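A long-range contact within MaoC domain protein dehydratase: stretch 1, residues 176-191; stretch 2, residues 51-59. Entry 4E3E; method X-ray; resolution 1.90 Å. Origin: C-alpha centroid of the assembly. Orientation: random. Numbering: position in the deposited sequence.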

# COMPACT_ATOMS: atom_id res chain seq x y z
N VAL A 176 19.00 19.32 -15.68
CA VAL A 176 18.69 20.18 -14.53
C VAL A 176 17.34 20.83 -14.82
O VAL A 176 17.28 21.96 -15.30
CB VAL A 176 19.79 21.25 -14.29
CG1 VAL A 176 19.50 22.07 -13.03
CG2 VAL A 176 21.17 20.61 -14.19
N PRO A 177 16.24 20.10 -14.52
CA PRO A 177 14.91 20.40 -15.06
C PRO A 177 14.13 21.44 -14.28
O PRO A 177 13.01 21.77 -14.67
CB PRO A 177 14.19 19.06 -14.93
CG PRO A 177 14.84 18.39 -13.75
CD PRO A 177 16.23 18.92 -13.63
N TYR A 178 14.69 21.94 -13.19
CA TYR A 178 14.02 22.98 -12.42
C TYR A 178 14.98 24.12 -12.11
O TYR A 178 16.18 24.03 -12.40
CB TYR A 178 13.40 22.39 -11.15
CG TYR A 178 14.31 21.47 -10.37
CD1 TYR A 178 15.23 21.99 -9.47
CD2 TYR A 178 14.23 20.08 -10.52
CE1 TYR A 178 16.07 21.14 -8.74
CE2 TYR A 178 15.06 19.24 -9.79
CZ TYR A 178 15.98 19.77 -8.90
OH TYR A 178 16.80 18.94 -8.17
N THR A 179 14.45 25.19 -11.54
CA THR A 179 15.22 26.40 -11.28
C THR A 179 14.96 26.87 -9.87
O THR A 179 13.82 26.83 -9.41
CB THR A 179 14.81 27.52 -12.24
OG1 THR A 179 14.93 27.06 -13.59
CG2 THR A 179 15.71 28.74 -12.06
N VAL A 180 16.00 27.36 -9.21
CA VAL A 180 15.89 27.82 -7.83
C VAL A 180 16.21 29.30 -7.76
O VAL A 180 17.17 29.76 -8.36
CB VAL A 180 16.88 27.06 -6.92
CG1 VAL A 180 16.78 27.58 -5.49
CG2 VAL A 180 16.60 25.58 -6.95
N SER A 181 15.41 30.06 -7.02
CA SER A 181 15.87 31.37 -6.58
C SER A 181 15.69 31.48 -5.08
O SER A 181 14.72 30.95 -4.53
CB SER A 181 15.17 32.52 -7.31
OG SER A 181 13.78 32.49 -7.10
N ALA A 182 16.65 32.14 -4.43
CA ALA A 182 16.59 32.42 -3.00
C ALA A 182 15.23 33.02 -2.62
O ALA A 182 14.63 32.63 -1.62
CB ALA A 182 17.71 33.37 -2.61
N ALA A 183 14.74 33.93 -3.46
CA ALA A 183 13.48 34.64 -3.23
C ALA A 183 12.27 33.70 -3.19
O ALA A 183 11.17 34.11 -2.84
CB ALA A 183 13.29 35.71 -4.29
N ASN A 184 12.49 32.44 -3.55
CA ASN A 184 11.41 31.51 -3.79
C ASN A 184 11.70 30.11 -3.24
O ASN A 184 11.01 29.14 -3.59
CB ASN A 184 11.16 31.43 -5.30
CG ASN A 184 9.70 31.23 -5.65
OD1 ASN A 184 8.81 31.74 -4.98
ND2 ASN A 184 9.46 30.49 -6.73
N TYR A 185 12.72 29.99 -2.40
CA TYR A 185 13.11 28.68 -1.84
C TYR A 185 12.96 28.64 -0.32
O TYR A 185 13.76 29.23 0.41
CB TYR A 185 14.54 28.31 -2.25
CG TYR A 185 14.88 26.86 -2.00
CD1 TYR A 185 14.50 25.88 -2.90
CD2 TYR A 185 15.56 26.47 -0.85
CE1 TYR A 185 14.79 24.55 -2.68
CE2 TYR A 185 15.86 25.13 -0.61
CZ TYR A 185 15.47 24.18 -1.54
OH TYR A 185 15.76 22.85 -1.33
N ASN A 186 11.93 27.94 0.15
CA ASN A 186 11.67 27.84 1.58
C ASN A 186 12.55 26.78 2.24
O ASN A 186 12.30 25.59 2.11
CB ASN A 186 10.18 27.59 1.83
CG ASN A 186 9.81 27.71 3.29
OD1 ASN A 186 10.50 27.19 4.17
ND2 ASN A 186 8.72 28.39 3.56
N LEU A 187 13.58 27.24 2.94
CA LEU A 187 14.52 26.35 3.63
C LEU A 187 13.88 25.50 4.74
O LEU A 187 14.23 24.33 4.93
CB LEU A 187 15.68 27.16 4.22
CG LEU A 187 16.65 27.81 3.24
CD1 LEU A 187 17.54 28.80 3.99
CD2 LEU A 187 17.50 26.77 2.51
N ALA A 188 12.95 26.11 5.49
CA ALA A 188 12.25 25.38 6.55
C ALA A 188 11.43 24.24 5.94
O ALA A 188 11.44 23.13 6.46
CB ALA A 188 11.35 26.32 7.35
N HIS A 189 10.75 24.51 4.83
CA HIS A 189 10.00 23.45 4.14
C HIS A 189 10.91 22.39 3.59
O HIS A 189 10.58 21.21 3.67
CB HIS A 189 9.11 24.04 3.04
CG HIS A 189 7.84 24.69 3.55
ND1 HIS A 189 6.92 25.22 2.72
CD2 HIS A 189 7.35 24.85 4.85
CE1 HIS A 189 5.89 25.71 3.45
NE2 HIS A 189 6.16 25.48 4.75
N ALA A 190 12.07 22.77 3.03
CA ALA A 190 12.99 21.79 2.48
C ALA A 190 13.54 20.90 3.59
O ALA A 190 13.70 19.70 3.40
CB ALA A 190 14.11 22.46 1.72
N GLY A 191 13.84 21.50 4.74
CA GLY A 191 14.27 20.73 5.89
C GLY A 191 15.71 20.96 6.33
O GLY A 191 16.18 20.30 7.25
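Stretch 2 (51-59) PFAQSLGLE

The contact between residues 51-59 and 176-191 is a small apolar packing of a helix end against an extended loop and a short helix, pinned by one strong backbone hydrogen bond and burying 530 Å² in total. It illustrates a general principle: where a helix stops, the carbonyls at its very end, beyond those used by the capping bonds, have no following turn to bond to and can accept from a distant segment, as Ser55 O and Leu56 O do here across at least 119 residues of sequence.

Stretch 2 enters as the last turn of a helix that begins earlier in the chain. Gly57 is the first residue to leave helical phi/psi, and its positive phi (92°) belongs to a Schellman motif: Gly57 N bonds to Gln54 O at 2.9 Å and Leu58 N to Ala53 O at 3.2 Å. A side chain at these backbone angles would be jammed against the carbonyl O of Leu56, which by itself calls for glycine. Beyond it, Leu58 is extended, with phi/psi of -85/160°.

The carbonyl of Leu56 faces the extended run of stretch 1. Thr179 N donates to Leu56 O at 2.9 Å with a nearly straight angle of 169°, and in the same place Leu56 CA approaches Thr179 O at 3.3 Å in a CA-H...O contact. Here the backbones come closest in register, with Thr179 CA and Leu56 CA 5.1 Å apart. The register runs antiparallel in sequence: Asn184 lies nearest Ser55, while the earlier Pro177 and Tyr178 meet the later Leu58. Asn184 ND2 reaches Ser55 O at 2.9 Å, but the 116° angle makes this a weak bond, and Asn184 is poorly ordered.

Around this polar pin, Leu56 supplies the largest buried area of the contact. Leu56 CB lies 3.8 Å from Tyr178 CB, and the m, t rotamer carries Leu56 CD2 to 4.2 Å from Val180 CG2 and, at the edge of the Tyr185 ring, 4.0 Å from Tyr185 CD1. Leu58 extends the apolar patch, its CG 4.0 Å from Tyr178 CB and its CD2 4.4 Å from Pro177 CB.

One helical turn before Leu56, Phe52 has its CA-to-CB bond sideways, yet its t rotamer brings the ring nearer stretch 1. Its edge is directed toward the face of Tyr185 in an offset edge-to-face pair, with centroids 5.7 Å apart and planes at 65°; Phe52 CZ is 3.7 Å from Tyr185 CE1. The same Phe52 CZ lies 4.3 Å from Ala190 CB, on the short helix that Asn186 caps by accepting from His189 N at its OD1 (2.8 Å).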

# COMPACT_ATOMS: atom_id res chain seq x y z
N PRO A 51 2.92 22.25 -4.83
CA PRO A 51 3.30 23.67 -4.85
C PRO A 51 4.81 23.93 -4.69
O PRO A 51 5.34 24.85 -5.31
CB PRO A 51 2.48 24.27 -3.69
CG PRO A 51 1.33 23.31 -3.51
CD PRO A 51 1.96 21.96 -3.74
N PHE A 52 5.51 23.12 -3.90
CA PHE A 52 6.95 23.24 -3.77
C PHE A 52 7.61 23.01 -5.13
O PHE A 52 8.44 23.82 -5.56
CB PHE A 52 7.48 22.26 -2.71
CG PHE A 52 8.95 22.42 -2.41
CD1 PHE A 52 9.91 21.75 -3.18
CD2 PHE A 52 9.38 23.22 -1.34
CE1 PHE A 52 11.27 21.90 -2.91
CE2 PHE A 52 10.74 23.35 -1.05
CZ PHE A 52 11.69 22.70 -1.84
N ALA A 53 7.22 21.93 -5.81
CA ALA A 53 7.76 21.61 -7.13
C ALA A 53 7.45 22.71 -8.15
O ALA A 53 8.32 23.10 -8.95
CB ALA A 53 7.26 20.26 -7.60
N GLN A 54 6.23 23.24 -8.09
CA GLN A 54 5.84 24.33 -9.00
C GLN A 54 6.63 25.62 -8.78
O GLN A 54 6.90 26.34 -9.74
CB GLN A 54 4.34 24.60 -8.94
CG GLN A 54 3.55 23.50 -9.62
CD GLN A 54 2.07 23.57 -9.32
OE1 GLN A 54 1.64 24.23 -8.37
NE2 GLN A 54 1.27 22.88 -10.12
N SER A 55 7.01 25.90 -7.53
CA SER A 55 7.81 27.09 -7.24
C SER A 55 9.21 26.96 -7.85
O SER A 55 9.94 27.95 -7.97
CB SER A 55 7.91 27.33 -5.74
OG SER A 55 8.79 26.38 -5.15
N LEU A 56 9.58 25.74 -8.23
CA LEU A 56 10.85 25.50 -8.91
C LEU A 56 10.67 25.41 -10.42
O LEU A 56 11.62 25.12 -11.14
CB LEU A 56 11.52 24.23 -8.37
CG LEU A 56 11.74 24.21 -6.86
CD1 LEU A 56 12.47 22.94 -6.44
CD2 LEU A 56 12.47 25.46 -6.37
N GLY A 57 9.45 25.66 -10.88
CA GLY A 57 9.18 25.75 -12.32
C GLY A 57 8.74 24.43 -12.95
O GLY A 57 8.65 24.33 -14.15
N LEU A 58 8.47 23.41 -12.14
CA LEU A 58 7.96 22.13 -12.63
C LEU A 58 6.44 22.17 -12.76
O LEU A 58 5.79 23.04 -12.15
CB LEU A 58 8.36 20.97 -11.68
CG LEU A 58 9.86 20.66 -11.64
CD1 LEU A 58 10.16 19.54 -10.67
CD2 LEU A 58 10.43 20.33 -13.02
N GLU A 59 5.86 21.29 -13.54
CA GLU A 59 4.42 21.23 -13.71
C GLU A 59 3.69 20.88 -12.43
O GLU A 59 2.64 21.39 -12.15
CB GLU A 59 4.03 20.24 -14.79
CG GLU A 59 4.66 20.49 -16.14
CD GLU A 59 4.28 19.45 -17.17
OE1 GLU A 59 3.22 18.83 -17.03
OE2 GLU A 59 5.03 19.26 -18.14